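Local atomic coordinates of extracellular endo-alpha-(1->5)-L-arabinanase 1 (Bacillus subtilis, PDB entry 1UV4), a protein that cuts internal alpha-1,5-arabinofuranosidic linkages in linear and sugar beet arabinan during plant cell-wall breakdown, and binds calcium. Residues G70-A75 against S92-N97; W86-V91 against P134-D139; S99-A104 against Y129-P134. All coordinates share one frame; numbering follows the deposited sequence.

Contact 1. Residues G70-A75 against S92-N97; sequences GQNQWA and SSFGSN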
loop_
_atom_site.group_PDB
_atom_site.type_symbol
_atom_site.label_atom_id
_atom_site.label_comp_id
_atom_site.label_asym_id
_atom_site.label_seq_id
_atom_site.Cartn_x
_atom_site.Cartn_y
_atom_site.Cartn_z
ATOM N N GLY A 70 17.239 -3.137 -5.280
ATOM C CA GLY A 70 16.810 -3.097 -6.658
ATOM C C GLY A 70 16.582 -1.675 -7.116
ATOM O O GLY A 70 16.187 -0.820 -6.350
ATOM N N GLN A 71 16.730 -1.471 -8.411
ATOM C CA GLN A 71 16.761 -0.082 -8.901
ATOM C C GLN A 71 15.382 0.561 -8.805
ATOM O O GLN A 71 15.301 1.761 -8.633
ATOM C CB GLN A 71 17.291 0.019 -10.289
ATOM C CG GLN A 71 16.470 -0.661 -11.347
ATOM C CD GLN A 71 17.093 -0.520 -12.723
ATOM O OE1 GLN A 71 17.992 0.317 -12.925
ATOM N NE2 GLN A 71 16.685 -1.366 -13.640
ATOM N N ASN A 72 14.305 -0.228 -8.887
ATOM C CA ASN A 72 12.965 0.313 -8.781
ATOM C C ASN A 72 12.560 0.349 -7.327
ATOM O O ASN A 72 12.832 -0.574 -6.538
ATOM C CB ASN A 72 11.941 -0.487 -9.639
ATOM C CG ASN A 72 11.668 -1.938 -9.156
ATOM O OD1 ASN A 72 10.529 -2.434 -9.290
ATOM N ND2 ASN A 72 12.708 -2.637 -8.703
ATOM N N GLN A 73 11.894 1.431 -6.923
ATOM C CA GLN A 73 11.323 1.486 -5.570
ATOM C C GLN A 73 9.851 1.030 -5.604
ATOM O O GLN A 73 9.243 0.960 -6.658
ATOM C CB GLN A 73 11.445 2.864 -4.923
ATOM C CG GLN A 73 12.890 3.130 -4.418
ATOM C CD GLN A 73 13.894 3.167 -5.535
ATOM O OE1 GLN A 73 13.862 4.008 -6.436
ATOM N NE2 GLN A 73 14.824 2.227 -5.506
ATOM N N TRP A 74 9.325 0.618 -4.447
ATOM C CA TRP A 74 8.073 -0.139 -4.439
ATOM C C TRP A 74 6.979 0.468 -3.582
ATOM O O TRP A 74 7.220 1.057 -2.532
ATOM C CB TRP A 74 8.231 -1.593 -3.906
ATOM C CG TRP A 74 9.345 -2.420 -4.432
ATOM C CD1 TRP A 74 10.166 -2.172 -5.501
ATOM C CD2 TRP A 74 9.813 -3.616 -3.846
ATOM N NE1 TRP A 74 11.104 -3.175 -5.629
ATOM C CE2 TRP A 74 10.909 -4.067 -4.617
ATOM C CE3 TRP A 74 9.419 -4.372 -2.737
ATOM C CZ2 TRP A 74 11.594 -5.243 -4.325
ATOM C CZ3 TRP A 74 10.124 -5.557 -2.474
ATOM C CH2 TRP A 74 11.177 -5.953 -3.251
ATOM N N ALA A 75 5.750 0.274 -4.030
ATOM C CA ALA A 75 4.570 0.400 -3.178
ATOM C C ALA A 75 4.457 1.753 -2.474
ATOM O O ALA A 75 4.438 1.867 -1.272
ATOM C CB ALA A 75 4.517 -0.777 -2.215
ATOM N N SER A 92 14.047 -2.017 -1.493
ATOM C CA SER A 92 14.240 -3.425 -1.134
ATOM C C SER A 92 14.817 -4.165 -2.310
ATOM O O SER A 92 15.234 -3.576 -3.306
ATOM C CB SER A 92 12.864 -3.967 -0.722
ATOM O OG SER A 92 12.931 -5.288 -0.220
ATOM N N SER A 93 14.950 -5.490 -2.163
ATOM C CA SER A 93 15.294 -6.391 -3.270
ATOM C C SER A 93 14.374 -7.609 -3.202
ATOM O O SER A 93 13.931 -7.995 -2.132
ATOM C CB SER A 93 16.760 -6.813 -3.233
ATOM O OG SER A 93 17.080 -7.497 -2.066
ATOM N N PHE A 94 14.009 -8.100 -4.363
ATOM C CA PHE A 94 13.002 -9.154 -4.467
ATOM C C PHE A 94 13.251 -10.330 -3.514
ATOM O O PHE A 94 14.319 -10.971 -3.575
ATOM C CB PHE A 94 12.932 -9.674 -5.889
ATOM C CG PHE A 94 12.609 -8.605 -6.941
ATOM C CD1 PHE A 94 11.534 -7.741 -6.799
ATOM C CD2 PHE A 94 13.402 -8.494 -8.086
ATOM C CE1 PHE A 94 11.265 -6.784 -7.754
ATOM C CE2 PHE A 94 13.130 -7.512 -9.046
ATOM C CZ PHE A 94 12.061 -6.664 -8.865
ATOM N N GLY A 95 12.254 -10.601 -2.667
ATOM C CA GLY A 95 12.317 -11.737 -1.754
ATOM C C GLY A 95 12.962 -11.462 -0.404
ATOM O O GLY A 95 12.908 -12.299 0.466
ATOM N N SER A 96 13.609 -10.326 -0.225
ATOM C CA SER A 96 14.441 -10.092 0.942
ATOM C C SER A 96 13.691 -9.349 2.037
ATOM O O SER A 96 12.896 -8.441 1.760
ATOM C CB SER A 96 15.642 -9.246 0.525
ATOM O OG SER A 96 16.523 -9.029 1.634
ATOM N N ASN A 97 13.987 -9.625 3.303
ATOM C CA ASN A 97 13.502 -8.686 4.332
ATOM C C ASN A 97 14.542 -7.720 4.847
ATOM O O ASN A 97 14.339 -7.092 5.895
ATOM C CB ASN A 97 12.757 -9.365 5.497
ATOM C CG ASN A 97 13.657 -10.073 6.449
ATOM O OD1 ASN A 97 14.774 -10.504 6.109
ATOM N ND2 ASN A 97 13.170 -10.229 7.684
HETATM O O HOH W 1 14.387 -0.523 -4.183
#
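W74 presents its indole to S92, S93 and F94, and aromatic packing makes up most of the contact. The CB of S92 lies over one face of the six-membered ring, 3.8 Å from its centroid and 19° off the ring normal, which meets the criteria of a CH-pi contact. The phenyl ring of F94 runs nearly parallel to the indole, planes 10° apart, but with centroids 5.5 Å apart the two rings barely overlap; they touch where F94 CD1 comes within 3.5 Å of W74 CZ2. Both segments lie at one end of the second blade of the five-bladed beta-propeller of family 43: 70-75 leads into its first strand, while 92-97 joins the second strand to the third and contains a type II turn from S93 to S96. Within that turn is G95, probably a substrate-binding position, as in related enzymes.

Polar contacts lie on the G70 side. The backbone N of G70 donates to O of S92 at 2.8 Å, with an N-H...O angle of 157°. A water bridges the segments: it accepts from Q73 NE2 and from the backbone N of S92, 3.1 Å from the water, and can donate to N72 O.

Contact 2. Residues W86-V91 against P134-D139; sequences WLYYSV and PELTFD. With CA (calcium ion), chain D.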
loop_
_atom_site.group_PDB
_atom_site.type_symbol
_atom_site.label_atom_id
_atom_site.label_comp_id
_atom_site.label_asym_id
_atom_site.label_seq_id
_atom_site.Cartn_x
_atom_site.Cartn_y
_atom_site.Cartn_z
ATOM N N TRP A 86 2.836 13.809 1.601
ATOM C CA TRP A 86 3.778 12.878 2.226
ATOM C C TRP A 86 3.740 11.598 1.422
ATOM O O TRP A 86 2.688 10.961 1.286
ATOM C CB TRP A 86 3.409 12.628 3.683
ATOM C CG TRP A 86 3.251 13.897 4.427
ATOM C CD1 TRP A 86 2.112 14.609 4.619
ATOM C CD2 TRP A 86 4.291 14.625 5.050
ATOM N NE1 TRP A 86 2.378 15.737 5.365
ATOM C CE2 TRP A 86 3.728 15.778 5.622
ATOM C CE3 TRP A 86 5.669 14.417 5.169
ATOM C CZ2 TRP A 86 4.490 16.687 6.325
ATOM C CZ3 TRP A 86 6.429 15.328 5.839
ATOM C CH2 TRP A 86 5.835 16.445 6.427
ATOM N N LEU A 87 4.901 11.211 0.946
ATOM C CA LEU A 87 5.099 10.089 0.077
ATOM C C LEU A 87 5.981 9.065 0.786
ATOM O O LEU A 87 7.177 9.326 0.964
ATOM C CB LEU A 87 5.776 10.556 -1.253
ATOM C CG LEU A 87 6.148 9.459 -2.261
ATOM C CD1 LEU A 87 4.909 8.688 -2.679
ATOM C CD2 LEU A 87 6.843 10.021 -3.492
ATOM N N TYR A 88 5.377 7.979 1.280
ATOM C CA TYR A 88 6.133 6.874 1.863
ATOM C C TYR A 88 6.404 5.886 0.712
ATOM O O TYR A 88 5.571 5.711 -0.189
ATOM C CB TYR A 88 5.374 6.196 2.996
ATOM C CG TYR A 88 5.227 7.074 4.225
ATOM C CD1 TYR A 88 4.192 7.982 4.344
ATOM C CD2 TYR A 88 6.120 7.003 5.268
ATOM C CE1 TYR A 88 4.062 8.795 5.451
ATOM C CE2 TYR A 88 5.968 7.799 6.392
ATOM C CZ TYR A 88 4.972 8.720 6.466
ATOM O OH TYR A 88 4.850 9.492 7.563
ATOM N N TYR A 89 7.525 5.188 0.732
ATOM C CA TYR A 89 7.861 4.265 -0.357
ATOM C C TYR A 89 8.829 3.211 0.197
ATOM O O TYR A 89 9.409 3.398 1.263
ATOM C CB TYR A 89 8.453 5.034 -1.554
ATOM C CG TYR A 89 9.717 5.723 -1.167
ATOM C CD1 TYR A 89 9.701 6.992 -0.605
ATOM C CD2 TYR A 89 10.938 5.085 -1.278
ATOM C CE1 TYR A 89 10.854 7.594 -0.183
ATOM C CE2 TYR A 89 12.067 5.653 -0.876
ATOM C CZ TYR A 89 12.056 6.926 -0.314
ATOM O OH TYR A 89 13.242 7.525 0.102
ATOM N N SER A 90 9.082 2.168 -0.595
ATOM C CA SER A 90 9.867 1.022 -0.140
ATOM C C SER A 90 11.143 0.891 -0.965
ATOM O O SER A 90 11.127 1.029 -2.202
ATOM C CB SER A 90 9.101 -0.315 -0.292
ATOM O OG SER A 90 7.749 -0.182 0.056
ATOM N N VAL A 91 12.265 0.630 -0.280
ATOM C CA VAL A 91 13.529 0.320 -0.911
ATOM C C VAL A 91 13.872 -1.131 -0.527
ATOM O O VAL A 91 13.958 -1.423 0.637
ATOM C CB VAL A 91 14.628 1.255 -0.347
ATOM C CG1 VAL A 91 15.960 0.916 -0.943
ATOM C CG2 VAL A 91 14.250 2.711 -0.545
ATOM N N PRO A 134 4.274 0.635 2.814
ATOM C CA PRO A 134 3.733 1.589 3.805
ATOM C C PRO A 134 2.334 2.064 3.538
ATOM O O PRO A 134 1.922 2.177 2.390
ATOM C CB PRO A 134 4.674 2.781 3.682
ATOM C CG PRO A 134 5.260 2.677 2.270
ATOM C CD PRO A 134 5.365 1.231 2.013
ATOM N N GLU A 135 1.642 2.415 4.609
ATOM C CA GLU A 135 0.324 2.996 4.560
ATOM C C GLU A 135 0.213 4.037 5.666
ATOM O O GLU A 135 0.261 3.701 6.834
ATOM C CB GLU A 135 -0.713 1.882 4.781
ATOM C CG GLU A 135 -2.087 2.303 5.239
ATOM C CD GLU A 135 -2.910 3.020 4.198
ATOM O OE1 GLU A 135 -2.343 3.503 3.182
ATOM O OE2 GLU A 135 -4.168 3.124 4.361
ATOM N N LEU A 136 -0.011 5.279 5.289
ATOM C CA LEU A 136 -0.284 6.363 6.233
ATOM C C LEU A 136 -1.786 6.360 6.497
ATOM O O LEU A 136 -2.625 6.339 5.578
ATOM C CB LEU A 136 0.158 7.706 5.628
ATOM C CG LEU A 136 -0.133 8.928 6.495
ATOM C CD1 LEU A 136 0.593 8.915 7.840
ATOM C CD2 LEU A 136 0.279 10.201 5.732
ATOM N N THR A 137 -2.134 6.383 7.778
ATOM C CA THR A 137 -3.521 6.488 8.155
ATOM C C THR A 137 -3.654 7.477 9.314
ATOM O O THR A 137 -2.671 7.960 9.853
ATOM C CB THR A 137 -4.077 5.093 8.476
ATOM O OG1 THR A 137 -5.492 5.162 8.694
ATOM C CG2 THR A 137 -3.510 4.530 9.740
ATOM N N PHE A 138 -4.880 7.785 9.622
ATOM C CA PHE A 138 -5.217 8.745 10.676
ATOM C C PHE A 138 -6.200 8.141 11.628
ATOM O O PHE A 138 -7.175 7.482 11.216
ATOM C CB PHE A 138 -5.717 10.058 10.097
ATOM C CG PHE A 138 -4.730 10.678 9.170
ATOM C CD1 PHE A 138 -3.721 11.504 9.646
ATOM C CD2 PHE A 138 -4.741 10.335 7.821
ATOM C CE1 PHE A 138 -2.786 12.024 8.795
ATOM C CE2 PHE A 138 -3.793 10.849 6.994
ATOM C CZ PHE A 138 -2.824 11.672 7.469
ATOM N N ASP A 139 -5.951 8.366 12.917
ATOM C CA ASP A 139 -6.836 7.803 13.924
ATOM C C ASP A 139 -8.049 8.709 14.156
ATOM O O ASP A 139 -8.247 9.723 13.453
ATOM C CB ASP A 139 -6.055 7.479 15.219
ATOM C CG ASP A 139 -5.493 8.710 15.921
ATOM O OD1 ASP A 139 -6.009 9.834 15.749
ATOM O OD2 ASP A 139 -4.545 8.655 16.730
HETATM CA CA CA D . -3.048 4.878 1.313
HETATM O O HOH W 2 -5.073 4.798 2.490
HETATM O O HOH W 3 -2.365 6.573 2.935
HETATM O O HOH W 4 -5.006 6.607 0.501
HETATM O O HOH W 5 -2.907 6.752 -0.053
#
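P134 packs its ring against the side chains of Y88 and S90 and the backbone N of Y89, in a contact that has no direct hydrogen bond between the segments although all six touching residues are buried. The CB and CG of P134 both approach CB of Y88, the CB-CB distance being 3.6 Å, and P134 CG also lies 3.7 Å from the backbone N of Y89. P134 CD comes within 3.4 Å of S90 OG; that hydroxyl bonds to W74 O. Further along, L136 brings CD2 to the edge of the Y88 ring, near its plane, at 4.0 Å from CE1. The same CD2 makes a looser contact with CB of W86.

The two segments belong to successive blades of the propeller: 86-91 is on the second strand of one, and 135-138 is the first strand of the next. P134 and L136 face the neighbouring blade, whereas E135 CB points away from that blade, and a bend at chi2 (71°) brings the carboxylate round to the calcium. E135 OE1 binds the ion at 2.4 Å. D77 and D257 also bind it, as do four waters, of which one can donate to E135 OE2 and another, 2.7 Å from L136 O, can donate to that carbonyl. The second carboxylate oxygen, OE2, also accepts from the backbone N of L189, and D77 OD2 accepts from the backbone N of L136.

Contact 3. Residues S99-A104 against Y129-P134; sequences SAIGLA and YNAIDP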
loop_
_atom_site.group_PDB
_atom_site.type_symbol
_atom_site.label_atom_id
_atom_site.label_comp_id
_atom_site.label_asym_id
_atom_site.label_seq_id
_atom_site.Cartn_x
_atom_site.Cartn_y
_atom_site.Cartn_z
ATOM N N SER A 99 15.250 -4.318 4.021
ATOM C CA SER A 99 14.416 -3.326 3.359
ATOM C C SER A 99 14.296 -2.064 4.176
ATOM O O SER A 99 14.595 -2.040 5.354
ATOM C CB SER A 99 12.997 -3.873 3.127
ATOM O OG SER A 99 12.970 -5.109 2.469
ATOM N N ALA A 100 13.855 -0.983 3.534
ATOM C CA ALA A 100 13.611 0.256 4.272
ATOM C C ALA A 100 12.444 0.995 3.684
ATOM O O ALA A 100 12.187 0.926 2.489
ATOM C CB ALA A 100 14.823 1.156 4.245
ATOM N N ILE A 101 11.730 1.698 4.540
ATOM C CA ILE A 101 10.705 2.637 4.095
ATOM C C ILE A 101 11.287 4.022 4.260
ATOM O O ILE A 101 11.800 4.371 5.320
ATOM C CB ILE A 101 9.358 2.479 4.900
ATOM C CG1 ILE A 101 8.684 1.167 4.554
ATOM C CG2 ILE A 101 8.420 3.670 4.687
ATOM C CD1 ILE A 101 7.693 0.677 5.580
ATOM N N GLY A 102 11.206 4.804 3.175
ATOM C CA GLY A 102 11.631 6.195 3.176
ATOM C C GLY A 102 10.421 7.112 3.052
ATOM O O GLY A 102 9.289 6.679 2.815
ATOM N N LEU A 103 10.676 8.376 3.250
ATOM C CA LEU A 103 9.640 9.432 3.196
ATOM C C LEU A 103 10.160 10.606 2.405
ATOM O O LEU A 103 11.299 11.072 2.629
ATOM C CB LEU A 103 9.290 9.934 4.612
ATOM C CG LEU A 103 8.272 11.067 4.731
ATOM C CD1 LEU A 103 6.946 10.647 4.225
ATOM C CD2 LEU A 103 8.184 11.538 6.230
ATOM N N ALA A 104 9.314 11.125 1.526
ATOM C CA ALA A 104 9.591 12.384 0.867
ATOM C C ALA A 104 8.389 13.288 0.977
ATOM O O ALA A 104 7.288 12.826 1.160
ATOM C CB ALA A 104 9.910 12.153 -0.593
ATOM N N TYR A 129 9.872 -9.391 10.285
ATOM C CA TYR A 129 8.966 -8.608 9.410
ATOM C C TYR A 129 9.791 -7.962 8.303
ATOM O O TYR A 129 11.012 -7.985 8.332
ATOM C CB TYR A 129 8.219 -7.521 10.191
ATOM C CG TYR A 129 9.083 -6.547 10.956
ATOM C CD1 TYR A 129 9.699 -5.447 10.354
ATOM C CD2 TYR A 129 9.274 -6.738 12.317
ATOM C CE1 TYR A 129 10.472 -4.545 11.126
ATOM C CE2 TYR A 129 10.016 -5.911 13.058
ATOM C CZ TYR A 129 10.633 -4.824 12.478
ATOM O OH TYR A 129 11.344 -3.964 13.305
ATOM N N ASN A 130 9.086 -7.405 7.343
ATOM C CA ASN A 130 9.693 -6.767 6.169
ATOM C C ASN A 130 9.165 -5.344 6.072
ATOM O O ASN A 130 7.960 -5.113 5.968
ATOM C CB ASN A 130 9.347 -7.548 4.905
ATOM C CG ASN A 130 10.115 -7.080 3.694
ATOM O OD1 ASN A 130 11.092 -6.341 3.797
ATOM N ND2 ASN A 130 9.750 -7.624 2.509
ATOM N N ALA A 131 10.086 -4.386 6.099
ATOM C CA ALA A 131 9.735 -2.963 6.036
ATOM C C ALA A 131 9.517 -2.487 4.603
ATOM O O ALA A 131 10.319 -1.745 4.032
ATOM C CB ALA A 131 10.823 -2.089 6.697
ATOM N N ILE A 132 8.394 -2.949 4.068
ATOM C CA ILE A 132 7.864 -2.496 2.806
ATOM C C ILE A 132 6.353 -2.283 2.905
ATOM O O ILE A 132 5.693 -2.633 3.877
ATOM C CB ILE A 132 8.218 -3.470 1.643
ATOM C CG1 ILE A 132 7.423 -4.761 1.723
ATOM C CG2 ILE A 132 9.707 -3.751 1.595
ATOM C CD1 ILE A 132 7.540 -5.645 0.531
ATOM N N ASP A 133 5.812 -1.712 1.848
ATOM C CA ASP A 133 4.376 -1.541 1.670
ATOM C C ASP A 133 3.736 -0.593 2.696
ATOM O O ASP A 133 2.767 -0.946 3.376
ATOM C CB ASP A 133 3.589 -2.846 1.640
ATOM C CG ASP A 133 3.988 -3.755 0.531
ATOM O OD1 ASP A 133 4.765 -3.409 -0.401
ATOM O OD2 ASP A 133 3.526 -4.929 0.530
ATOM N N PRO A 134 4.274 0.635 2.814
ATOM C CA PRO A 134 3.733 1.589 3.805
ATOM C C PRO A 134 2.334 2.064 3.538
ATOM O O PRO A 134 1.922 2.177 2.390
ATOM C CB PRO A 134 4.674 2.781 3.682
ATOM C CG PRO A 134 5.260 2.677 2.270
ATOM C CD PRO A 134 5.365 1.231 2.013
#
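The 129-134 loop enters the third propeller blade and contains N130, A131, I132 and D133, which probably bind substrate; it packs here on the start of the third strand of the preceding blade, S99-I101. The sole direct hydrogen bond between the two segments runs from S99 OG to N130 OD1. At 2.6 Å it is short, and the hydroxyl lies in the carbonyl plane on a lone pair of OD1, at a C=O...donor angle of 144°. The S99 torsion (chi1 -53°) sets OG anti to the carbonyl carbon and beside its own backbone N, where it meets OD1. The same hydroxyl is also hydrogen-bonded to S92 OG. CG2 of I132 lies 3.6 Å from S99 CB, adding an apolar contact beside the polar one.

I101 carries the other half of the interface. Its CG1 packs 3.4 Å from the carbonyl oxygen of A131, the central residue of an inverse gamma turn, while its CD1 reaches A131 CB at 4.3 Å. The other branch, CG2, lies 4.0 Å from P134 CB, and the two side chains slide past each other in opposite directions.

A131 O is buried by this contact and has no hydrogen-bonding partner in the model: the aliphatic carbons of S99 and I101 cover it without satisfying it. By contrast, N130 OD1 is well served. Since S99 OG gives its proton to OD1, it can only accept in its bond with S92 OG, and this settles the rotation of the N130 amide with OD1 on the serine side.

Overall arrangement
All three contacts involve the blade built from strands 74-81, 84-91, 99-106 and 115-123. Contacts 2 and 3 are buried and join this blade to the following one, sharing P134, which meets Y88 and S90 in the first case and I101 in the second. Contact 1 stays within the blade, 14 Å from the chain centre against 8 Å for contact 2, and is only partly buried. The chemistry follows place: near-parallel aromatic rings slid apart, a CH-pi contact, a backbone bond and a bridging water in contact 1; apolar packing beside calcium in contact 2; a serine-asparagine bond next to aliphatic packing in contact 3. Contacts 1 and 3 meet through S92 OG and S99 OG.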